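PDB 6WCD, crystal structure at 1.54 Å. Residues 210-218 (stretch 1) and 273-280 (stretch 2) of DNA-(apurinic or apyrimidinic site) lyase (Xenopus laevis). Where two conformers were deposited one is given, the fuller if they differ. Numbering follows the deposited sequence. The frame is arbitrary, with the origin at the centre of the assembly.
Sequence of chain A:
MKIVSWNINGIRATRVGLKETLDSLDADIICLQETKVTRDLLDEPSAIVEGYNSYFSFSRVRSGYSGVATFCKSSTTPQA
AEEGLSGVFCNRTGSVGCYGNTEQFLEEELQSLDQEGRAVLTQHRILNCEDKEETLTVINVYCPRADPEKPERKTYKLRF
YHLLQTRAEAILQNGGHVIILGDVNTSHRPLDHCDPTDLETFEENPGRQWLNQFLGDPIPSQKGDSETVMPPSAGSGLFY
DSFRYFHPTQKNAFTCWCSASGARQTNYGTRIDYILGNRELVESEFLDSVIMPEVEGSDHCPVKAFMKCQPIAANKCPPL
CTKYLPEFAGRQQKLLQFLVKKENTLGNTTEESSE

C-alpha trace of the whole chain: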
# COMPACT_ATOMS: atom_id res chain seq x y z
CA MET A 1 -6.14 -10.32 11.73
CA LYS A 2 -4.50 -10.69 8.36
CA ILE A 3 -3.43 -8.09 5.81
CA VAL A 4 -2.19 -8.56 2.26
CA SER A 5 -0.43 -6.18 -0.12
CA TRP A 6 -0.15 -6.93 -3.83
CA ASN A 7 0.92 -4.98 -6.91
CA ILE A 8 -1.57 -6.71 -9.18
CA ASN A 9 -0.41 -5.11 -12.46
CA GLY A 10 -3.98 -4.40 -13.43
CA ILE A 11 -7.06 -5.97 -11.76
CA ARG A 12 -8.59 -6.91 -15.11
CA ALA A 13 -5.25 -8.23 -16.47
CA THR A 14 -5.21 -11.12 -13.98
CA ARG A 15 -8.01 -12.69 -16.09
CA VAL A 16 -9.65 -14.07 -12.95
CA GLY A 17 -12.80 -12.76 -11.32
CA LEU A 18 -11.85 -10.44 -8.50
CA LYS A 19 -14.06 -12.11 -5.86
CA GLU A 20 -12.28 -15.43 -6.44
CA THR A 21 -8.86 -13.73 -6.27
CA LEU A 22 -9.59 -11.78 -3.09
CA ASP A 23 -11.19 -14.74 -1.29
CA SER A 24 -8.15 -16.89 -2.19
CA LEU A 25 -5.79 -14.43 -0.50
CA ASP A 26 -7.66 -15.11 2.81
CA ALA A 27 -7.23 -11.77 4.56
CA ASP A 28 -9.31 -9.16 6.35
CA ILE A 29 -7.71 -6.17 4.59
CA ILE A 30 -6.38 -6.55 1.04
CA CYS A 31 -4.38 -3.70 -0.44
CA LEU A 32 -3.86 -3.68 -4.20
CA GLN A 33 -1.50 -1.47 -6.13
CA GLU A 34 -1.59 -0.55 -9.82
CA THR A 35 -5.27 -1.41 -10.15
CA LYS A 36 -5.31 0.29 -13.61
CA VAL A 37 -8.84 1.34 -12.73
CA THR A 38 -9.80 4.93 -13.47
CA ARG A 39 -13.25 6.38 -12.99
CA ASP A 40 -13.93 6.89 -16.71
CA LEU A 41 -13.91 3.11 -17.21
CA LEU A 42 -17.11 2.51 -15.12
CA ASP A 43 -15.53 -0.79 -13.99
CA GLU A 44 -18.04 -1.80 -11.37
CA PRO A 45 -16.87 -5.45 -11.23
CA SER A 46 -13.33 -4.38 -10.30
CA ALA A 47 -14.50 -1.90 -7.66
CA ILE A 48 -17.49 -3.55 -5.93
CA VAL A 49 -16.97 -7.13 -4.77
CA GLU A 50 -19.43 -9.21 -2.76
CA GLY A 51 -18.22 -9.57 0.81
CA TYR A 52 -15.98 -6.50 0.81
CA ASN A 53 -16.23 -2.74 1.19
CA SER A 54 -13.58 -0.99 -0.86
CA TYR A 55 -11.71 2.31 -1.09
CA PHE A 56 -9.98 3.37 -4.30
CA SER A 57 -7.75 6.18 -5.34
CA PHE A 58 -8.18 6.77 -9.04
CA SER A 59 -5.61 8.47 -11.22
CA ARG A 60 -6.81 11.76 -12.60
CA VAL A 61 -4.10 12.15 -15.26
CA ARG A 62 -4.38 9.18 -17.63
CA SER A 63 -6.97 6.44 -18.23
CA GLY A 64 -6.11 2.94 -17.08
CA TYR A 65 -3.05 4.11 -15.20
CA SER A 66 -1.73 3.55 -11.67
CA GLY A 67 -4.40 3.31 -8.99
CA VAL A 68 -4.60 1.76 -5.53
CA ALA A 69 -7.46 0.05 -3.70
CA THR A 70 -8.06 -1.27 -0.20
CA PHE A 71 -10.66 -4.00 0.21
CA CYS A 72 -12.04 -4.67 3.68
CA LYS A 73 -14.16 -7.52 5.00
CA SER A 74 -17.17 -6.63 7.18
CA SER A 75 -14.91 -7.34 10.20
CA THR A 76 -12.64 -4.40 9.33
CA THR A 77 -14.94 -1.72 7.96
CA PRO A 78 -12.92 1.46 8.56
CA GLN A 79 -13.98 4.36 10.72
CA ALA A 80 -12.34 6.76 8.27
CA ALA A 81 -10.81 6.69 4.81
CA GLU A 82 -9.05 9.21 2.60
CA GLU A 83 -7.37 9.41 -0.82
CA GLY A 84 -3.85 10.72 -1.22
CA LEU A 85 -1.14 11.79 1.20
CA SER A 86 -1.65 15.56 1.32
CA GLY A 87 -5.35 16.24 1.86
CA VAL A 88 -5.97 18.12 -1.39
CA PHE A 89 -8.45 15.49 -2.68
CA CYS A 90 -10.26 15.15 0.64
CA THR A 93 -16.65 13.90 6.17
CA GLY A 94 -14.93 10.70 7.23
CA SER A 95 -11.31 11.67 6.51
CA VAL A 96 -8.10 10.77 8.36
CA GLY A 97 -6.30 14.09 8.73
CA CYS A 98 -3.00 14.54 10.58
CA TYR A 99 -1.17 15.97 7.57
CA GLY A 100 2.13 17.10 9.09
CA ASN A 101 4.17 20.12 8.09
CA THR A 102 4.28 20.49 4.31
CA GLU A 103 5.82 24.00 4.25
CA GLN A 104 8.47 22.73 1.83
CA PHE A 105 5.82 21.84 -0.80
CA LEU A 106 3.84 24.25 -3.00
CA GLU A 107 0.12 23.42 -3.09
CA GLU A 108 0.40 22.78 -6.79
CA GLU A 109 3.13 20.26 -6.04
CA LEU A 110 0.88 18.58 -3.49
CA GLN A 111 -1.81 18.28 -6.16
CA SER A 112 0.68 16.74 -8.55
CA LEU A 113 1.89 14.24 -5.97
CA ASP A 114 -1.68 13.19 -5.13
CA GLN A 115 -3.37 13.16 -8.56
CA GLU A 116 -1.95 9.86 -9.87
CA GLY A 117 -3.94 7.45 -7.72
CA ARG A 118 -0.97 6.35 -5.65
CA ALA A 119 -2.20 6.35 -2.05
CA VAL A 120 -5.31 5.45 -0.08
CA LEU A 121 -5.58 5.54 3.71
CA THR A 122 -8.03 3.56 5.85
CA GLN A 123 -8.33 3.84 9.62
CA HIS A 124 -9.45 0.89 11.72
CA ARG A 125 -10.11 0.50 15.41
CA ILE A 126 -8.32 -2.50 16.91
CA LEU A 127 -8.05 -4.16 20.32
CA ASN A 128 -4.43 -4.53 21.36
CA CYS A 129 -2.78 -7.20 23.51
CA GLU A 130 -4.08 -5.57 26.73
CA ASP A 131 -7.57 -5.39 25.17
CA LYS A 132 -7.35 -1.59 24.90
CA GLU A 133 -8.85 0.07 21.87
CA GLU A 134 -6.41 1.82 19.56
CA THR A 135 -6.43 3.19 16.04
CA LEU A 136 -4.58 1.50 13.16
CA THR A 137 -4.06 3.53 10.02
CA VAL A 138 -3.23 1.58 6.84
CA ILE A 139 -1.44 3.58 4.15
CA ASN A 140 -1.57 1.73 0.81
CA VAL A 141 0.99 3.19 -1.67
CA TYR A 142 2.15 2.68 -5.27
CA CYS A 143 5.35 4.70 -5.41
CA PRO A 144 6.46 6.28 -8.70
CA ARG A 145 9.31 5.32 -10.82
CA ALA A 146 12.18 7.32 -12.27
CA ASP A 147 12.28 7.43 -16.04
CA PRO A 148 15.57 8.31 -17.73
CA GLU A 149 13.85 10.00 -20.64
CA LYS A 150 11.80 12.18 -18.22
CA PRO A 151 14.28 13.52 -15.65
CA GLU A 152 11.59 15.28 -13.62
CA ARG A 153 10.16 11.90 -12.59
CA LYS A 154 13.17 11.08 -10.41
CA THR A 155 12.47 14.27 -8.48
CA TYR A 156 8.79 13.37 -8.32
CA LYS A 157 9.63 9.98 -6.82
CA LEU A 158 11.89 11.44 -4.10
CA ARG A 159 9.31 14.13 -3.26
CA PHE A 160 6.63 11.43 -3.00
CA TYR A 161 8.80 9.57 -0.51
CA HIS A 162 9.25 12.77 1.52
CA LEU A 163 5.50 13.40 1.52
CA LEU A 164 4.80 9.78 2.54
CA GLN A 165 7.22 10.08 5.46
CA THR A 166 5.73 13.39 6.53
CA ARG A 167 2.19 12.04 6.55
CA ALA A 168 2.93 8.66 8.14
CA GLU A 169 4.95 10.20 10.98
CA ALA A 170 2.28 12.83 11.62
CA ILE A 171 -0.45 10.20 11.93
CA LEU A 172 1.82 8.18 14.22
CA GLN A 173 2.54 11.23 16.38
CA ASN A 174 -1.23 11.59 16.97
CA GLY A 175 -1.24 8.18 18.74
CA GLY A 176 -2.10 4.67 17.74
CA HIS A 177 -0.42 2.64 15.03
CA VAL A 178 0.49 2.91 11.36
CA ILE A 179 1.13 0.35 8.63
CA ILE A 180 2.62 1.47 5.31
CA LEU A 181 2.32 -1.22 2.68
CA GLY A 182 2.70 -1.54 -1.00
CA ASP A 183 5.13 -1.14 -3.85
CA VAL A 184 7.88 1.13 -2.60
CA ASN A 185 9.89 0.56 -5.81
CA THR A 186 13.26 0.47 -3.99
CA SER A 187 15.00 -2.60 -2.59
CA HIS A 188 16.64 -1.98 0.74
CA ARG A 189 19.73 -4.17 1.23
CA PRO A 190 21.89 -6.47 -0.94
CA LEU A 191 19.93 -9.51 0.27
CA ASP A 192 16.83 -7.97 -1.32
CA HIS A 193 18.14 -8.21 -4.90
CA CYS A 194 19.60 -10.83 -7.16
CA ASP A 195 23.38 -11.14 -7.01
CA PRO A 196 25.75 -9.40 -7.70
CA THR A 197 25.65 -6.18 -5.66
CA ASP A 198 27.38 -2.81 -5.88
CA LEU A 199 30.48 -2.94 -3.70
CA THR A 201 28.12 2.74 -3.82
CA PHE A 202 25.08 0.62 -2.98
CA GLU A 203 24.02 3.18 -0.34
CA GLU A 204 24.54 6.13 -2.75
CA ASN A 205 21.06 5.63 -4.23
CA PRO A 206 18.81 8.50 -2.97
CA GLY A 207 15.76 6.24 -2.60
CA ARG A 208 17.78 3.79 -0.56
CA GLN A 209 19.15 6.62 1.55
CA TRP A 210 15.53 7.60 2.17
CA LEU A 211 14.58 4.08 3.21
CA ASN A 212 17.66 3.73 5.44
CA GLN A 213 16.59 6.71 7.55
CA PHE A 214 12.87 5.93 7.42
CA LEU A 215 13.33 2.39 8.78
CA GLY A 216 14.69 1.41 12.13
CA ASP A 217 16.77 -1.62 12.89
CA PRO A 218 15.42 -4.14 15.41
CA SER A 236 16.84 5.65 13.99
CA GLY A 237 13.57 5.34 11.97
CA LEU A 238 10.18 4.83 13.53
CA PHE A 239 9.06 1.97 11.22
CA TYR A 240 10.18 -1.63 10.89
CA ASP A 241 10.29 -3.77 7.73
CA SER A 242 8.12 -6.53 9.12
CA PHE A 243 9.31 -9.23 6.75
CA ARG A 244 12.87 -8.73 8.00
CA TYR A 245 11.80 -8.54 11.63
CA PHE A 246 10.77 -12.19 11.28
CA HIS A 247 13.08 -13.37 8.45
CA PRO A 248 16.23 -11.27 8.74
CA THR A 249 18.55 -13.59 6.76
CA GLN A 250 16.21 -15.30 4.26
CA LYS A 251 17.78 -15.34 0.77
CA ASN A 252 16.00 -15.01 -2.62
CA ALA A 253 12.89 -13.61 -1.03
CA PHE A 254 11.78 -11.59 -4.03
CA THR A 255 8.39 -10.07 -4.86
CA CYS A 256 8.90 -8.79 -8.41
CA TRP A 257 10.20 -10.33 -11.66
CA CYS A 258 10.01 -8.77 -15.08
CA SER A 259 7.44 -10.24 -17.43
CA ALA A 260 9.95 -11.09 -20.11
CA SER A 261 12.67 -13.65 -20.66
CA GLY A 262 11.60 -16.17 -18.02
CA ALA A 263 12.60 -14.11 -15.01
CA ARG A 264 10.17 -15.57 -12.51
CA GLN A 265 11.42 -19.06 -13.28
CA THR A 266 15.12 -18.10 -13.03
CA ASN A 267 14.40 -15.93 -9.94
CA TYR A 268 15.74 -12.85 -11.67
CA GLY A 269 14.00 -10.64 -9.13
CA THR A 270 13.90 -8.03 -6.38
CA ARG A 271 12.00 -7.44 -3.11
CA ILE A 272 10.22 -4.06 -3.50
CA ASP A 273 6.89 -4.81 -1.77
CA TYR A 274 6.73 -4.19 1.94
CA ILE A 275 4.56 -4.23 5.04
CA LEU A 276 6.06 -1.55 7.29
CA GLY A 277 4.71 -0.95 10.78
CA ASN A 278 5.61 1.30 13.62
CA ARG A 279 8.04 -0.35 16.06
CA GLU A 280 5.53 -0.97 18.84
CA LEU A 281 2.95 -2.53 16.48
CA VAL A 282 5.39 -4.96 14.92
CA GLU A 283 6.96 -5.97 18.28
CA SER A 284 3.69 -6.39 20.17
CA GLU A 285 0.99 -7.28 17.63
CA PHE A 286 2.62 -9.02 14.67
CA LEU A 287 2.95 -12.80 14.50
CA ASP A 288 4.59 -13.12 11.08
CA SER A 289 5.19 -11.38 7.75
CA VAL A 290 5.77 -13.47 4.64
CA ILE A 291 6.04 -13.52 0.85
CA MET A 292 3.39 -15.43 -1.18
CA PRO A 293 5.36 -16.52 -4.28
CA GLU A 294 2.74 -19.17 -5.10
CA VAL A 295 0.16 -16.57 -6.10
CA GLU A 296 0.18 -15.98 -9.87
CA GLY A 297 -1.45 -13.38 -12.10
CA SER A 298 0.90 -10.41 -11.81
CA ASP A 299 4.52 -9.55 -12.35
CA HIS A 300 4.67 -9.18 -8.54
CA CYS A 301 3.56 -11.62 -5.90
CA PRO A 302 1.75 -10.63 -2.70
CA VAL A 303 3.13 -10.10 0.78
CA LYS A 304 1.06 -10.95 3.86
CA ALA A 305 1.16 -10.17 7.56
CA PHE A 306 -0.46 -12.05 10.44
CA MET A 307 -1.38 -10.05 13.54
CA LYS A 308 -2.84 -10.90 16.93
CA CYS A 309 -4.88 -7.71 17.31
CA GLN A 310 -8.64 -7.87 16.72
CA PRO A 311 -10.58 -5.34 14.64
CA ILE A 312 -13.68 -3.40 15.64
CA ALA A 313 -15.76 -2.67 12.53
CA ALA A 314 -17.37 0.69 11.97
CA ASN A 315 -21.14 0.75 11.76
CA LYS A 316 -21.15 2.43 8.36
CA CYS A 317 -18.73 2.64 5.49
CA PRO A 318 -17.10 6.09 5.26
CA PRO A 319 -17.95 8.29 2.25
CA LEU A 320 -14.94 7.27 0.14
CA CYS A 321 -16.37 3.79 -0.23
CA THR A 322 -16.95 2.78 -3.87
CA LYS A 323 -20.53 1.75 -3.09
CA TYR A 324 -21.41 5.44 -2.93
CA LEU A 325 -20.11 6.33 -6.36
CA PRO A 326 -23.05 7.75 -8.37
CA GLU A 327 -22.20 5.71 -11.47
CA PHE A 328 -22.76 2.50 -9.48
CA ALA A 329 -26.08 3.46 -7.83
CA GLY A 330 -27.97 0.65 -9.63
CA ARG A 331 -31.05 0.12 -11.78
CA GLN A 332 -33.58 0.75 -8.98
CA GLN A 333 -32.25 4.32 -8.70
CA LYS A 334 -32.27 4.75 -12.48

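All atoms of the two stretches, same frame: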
# COMPACT_ATOMS: atom_id res chain seq x y z
N TRP A 210 16.81 7.28 1.54
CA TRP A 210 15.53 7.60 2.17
C TRP A 210 15.04 6.45 3.03
O TRP A 210 14.67 6.64 4.20
CB TRP A 210 14.48 7.98 1.11
CG TRP A 210 13.15 8.15 1.76
CD1 TRP A 210 12.77 9.21 2.51
CD2 TRP A 210 12.13 7.21 1.81
NE1 TRP A 210 11.52 9.00 3.01
CE2 TRP A 210 11.09 7.75 2.62
CE3 TRP A 210 11.93 5.95 1.25
CZ2 TRP A 210 9.91 7.07 2.85
CZ3 TRP A 210 10.75 5.29 1.48
CH2 TRP A 210 9.75 5.85 2.29
N LEU A 211 15.05 5.24 2.47
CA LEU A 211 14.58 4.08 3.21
C LEU A 211 15.43 3.84 4.45
O LEU A 211 14.90 3.48 5.52
CB LEU A 211 14.65 2.84 2.32
CG LEU A 211 13.41 2.14 1.84
CD1 LEU A 211 13.79 0.77 1.35
CD2 LEU A 211 12.30 2.09 2.87
N ASN A 212 16.77 3.97 4.32
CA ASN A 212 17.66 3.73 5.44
C ASN A 212 17.30 4.59 6.63
O ASN A 212 17.43 4.14 7.78
CB ASN A 212 19.11 3.99 5.06
CG ASN A 212 19.72 2.94 4.12
OD1 ASN A 212 19.31 1.80 4.10
ND2 ASN A 212 20.77 3.34 3.39
N GLN A 213 16.94 5.86 6.41
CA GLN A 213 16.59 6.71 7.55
C GLN A 213 15.14 6.58 7.96
O GLN A 213 14.81 6.90 9.12
CB GLN A 213 16.95 8.18 7.28
CG GLN A 213 16.30 8.78 6.07
CD GLN A 213 14.90 9.30 6.35
OE1 GLN A 213 14.64 9.95 7.37
NE2 GLN A 213 14.01 9.02 5.45
N PHE A 214 14.27 6.08 7.08
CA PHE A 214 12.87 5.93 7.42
C PHE A 214 12.66 4.69 8.30
O PHE A 214 11.80 4.69 9.21
CB PHE A 214 12.04 5.82 6.13
CG PHE A 214 10.58 5.79 6.35
CD1 PHE A 214 9.92 6.85 6.95
CD2 PHE A 214 9.85 4.72 5.94
CE1 PHE A 214 8.58 6.83 7.17
CE2 PHE A 214 8.47 4.69 6.15
CZ PHE A 214 7.86 5.76 6.75
N LEU A 215 13.46 3.66 8.07
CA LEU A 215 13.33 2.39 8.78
C LEU A 215 14.29 2.34 9.95
O LEU A 215 15.42 2.83 9.88
CB LEU A 215 13.62 1.21 7.85
CG LEU A 215 12.69 1.07 6.66
CD1 LEU A 215 13.11 -0.10 5.81
CD2 LEU A 215 11.27 0.89 7.10
N GLY A 216 13.83 1.73 11.03
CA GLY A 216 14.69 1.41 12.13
C GLY A 216 15.21 0.00 12.04
O GLY A 216 14.76 -0.83 11.27
N ASP A 217 16.22 -0.28 12.83
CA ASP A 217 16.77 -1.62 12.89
C ASP A 217 16.35 -2.28 14.19
O ASP A 217 16.68 -1.77 15.28
CB ASP A 217 18.29 -1.57 12.78
CG ASP A 217 18.87 -2.86 12.26
OD1 ASP A 217 18.58 -3.93 12.86
OD2 ASP A 217 19.59 -2.82 11.24
N PRO A 218 15.63 -3.40 14.15
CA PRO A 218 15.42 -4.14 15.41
C PRO A 218 16.73 -4.71 15.98
O PRO A 218 16.66 -5.37 17.01
CB PRO A 218 14.46 -5.27 15.01
CG PRO A 218 14.57 -5.42 13.52
CD PRO A 218 15.00 -4.06 12.98
N ASP A 273 8.20 -4.87 -2.42
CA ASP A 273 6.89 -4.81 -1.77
C ASP A 273 7.06 -5.10 -0.29
O ASP A 273 7.67 -6.10 0.11
CB ASP A 273 6.00 -5.82 -2.44
CG ASP A 273 5.81 -5.50 -3.93
OD1 ASP A 273 5.03 -4.52 -4.24
OD2 ASP A 273 6.42 -6.15 -4.81
N TYR A 274 6.50 -4.23 0.53
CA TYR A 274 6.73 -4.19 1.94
C TYR A 274 5.46 -4.08 2.73
O TYR A 274 4.45 -3.54 2.27
CB TYR A 274 7.59 -2.97 2.32
CG TYR A 274 8.94 -2.88 1.71
CD1 TYR A 274 10.06 -3.19 2.43
CD2 TYR A 274 9.13 -2.36 0.45
CE1 TYR A 274 11.33 -3.04 1.93
CE2 TYR A 274 10.38 -2.25 -0.08
CZ TYR A 274 11.48 -2.55 0.66
OH TYR A 274 12.76 -2.40 0.19
N ILE A 275 5.53 -4.57 3.99
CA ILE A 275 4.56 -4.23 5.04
C ILE A 275 5.37 -3.62 6.16
O ILE A 275 6.09 -4.30 6.90
CB ILE A 275 3.73 -5.45 5.51
CG1 ILE A 275 2.96 -5.99 4.31
CG2 ILE A 275 2.85 -5.03 6.67
CD1 ILE A 275 2.22 -7.30 4.58
N LEU A 276 5.31 -2.30 6.28
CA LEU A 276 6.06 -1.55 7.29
C LEU A 276 5.11 -1.21 8.41
O LEU A 276 3.94 -0.92 8.19
CB LEU A 276 6.64 -0.26 6.68
CG LEU A 276 7.42 -0.42 5.39
CD1 LEU A 276 7.79 1.00 4.96
CD2 LEU A 276 8.59 -1.33 5.54
N GLY A 277 5.56 -1.32 9.65
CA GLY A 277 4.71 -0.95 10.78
C GLY A 277 5.53 -0.17 11.78
O GLY A 277 6.74 -0.32 11.87
N ASN A 278 4.85 0.64 12.58
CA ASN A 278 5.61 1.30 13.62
C ASN A 278 6.19 0.26 14.60
O ASN A 278 5.62 -0.84 14.77
CB ASN A 278 4.77 2.34 14.35
CG ASN A 278 3.51 1.76 14.95
OD1 ASN A 278 2.57 1.43 14.22
ND2 ASN A 278 3.45 1.71 16.28
N ARG A 279 7.29 0.62 15.24
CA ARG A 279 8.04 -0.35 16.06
C ARG A 279 7.13 -1.08 17.03
O ARG A 279 7.16 -2.32 17.12
CB ARG A 279 9.17 0.36 16.80
CG ARG A 279 10.22 0.99 15.86
CD ARG A 279 11.49 1.26 16.67
NE ARG A 279 12.55 1.93 15.92
CZ ARG A 279 13.85 1.73 16.13
NH1 ARG A 279 14.28 0.85 17.02
NH2 ARG A 279 14.75 2.40 15.41
N GLU A 280 6.33 -0.33 17.81
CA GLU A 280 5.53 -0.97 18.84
C GLU A 280 4.52 -1.97 18.26
O GLU A 280 4.25 -3.03 18.85
CB GLU A 280 4.81 0.08 19.68
CG GLU A 280 4.20 -0.48 20.96
CD GLU A 280 3.39 0.55 21.74
OE1 GLU A 280 2.34 0.18 22.31
OE2 GLU A 280 3.81 1.73 21.78

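A helix that includes Trp-210 to Phe-214, and the residues that follow, lie against a β-strand, Asp-273 to Asn-278, and the start of the helix beyond. The backbones stay well apart: the CA atoms of Leu-215 and Leu-276 are 8.4 Å apart, those of Gly-216 and Arg-279 7.9 Å. No hydrogen bond joins the stretches; the contact is made by apolar side chains and, at one end, by the Gly-216 backbone against Arg-279, burying 283 Å² in all.

Along the strand, residues alternate: Tyr-274 and Leu-276 point toward stretch 1, while Asp-273 and Ile-275 are out of reach and Gly-277 has no side chain. Tyr-274 reaches out with its long side chain, and Leu-211 CD1 lies 4.1 Å from its CZ and 3.5 Å from its OH. The pairing is van der Waals contact between a methyl and the end of an aromatic side chain; the hydroxyl finds its hydrogen bond elsewhere in the structure, which lets a polar atom sit in a buried place.

Leu-276 has the largest area covered, 62 Å². Its CD1 lies 3.9 Å from Phe-214 CE2, at the edge of that ring near its plane, and Leu-215 CD2 packs against both Leu-276 methyls, 3.8 Å from CD2 and 4.1 Å from CD1. Such apolar groups suit a buried site, where contact replaces exposure to water.

Asn-278 occupies the N-cap position and touches nothing across the interface. Arg-279 then extends its long chain to Gly-216, its NH2 coming 3.4 Å from Gly-216 CA, with Gly-216 C over one face of the guanidinium. Glycine fits closely here: an ideal CB would lie only 2.3 Å from Arg-279 NH2, a clash. Asp-217 O stands 4.0 Å from Arg-279 NH1, a proximity without a hydrogen bond, and the guanidinium nitrogens are satisfied elsewhere. Glu-280 is out of reach.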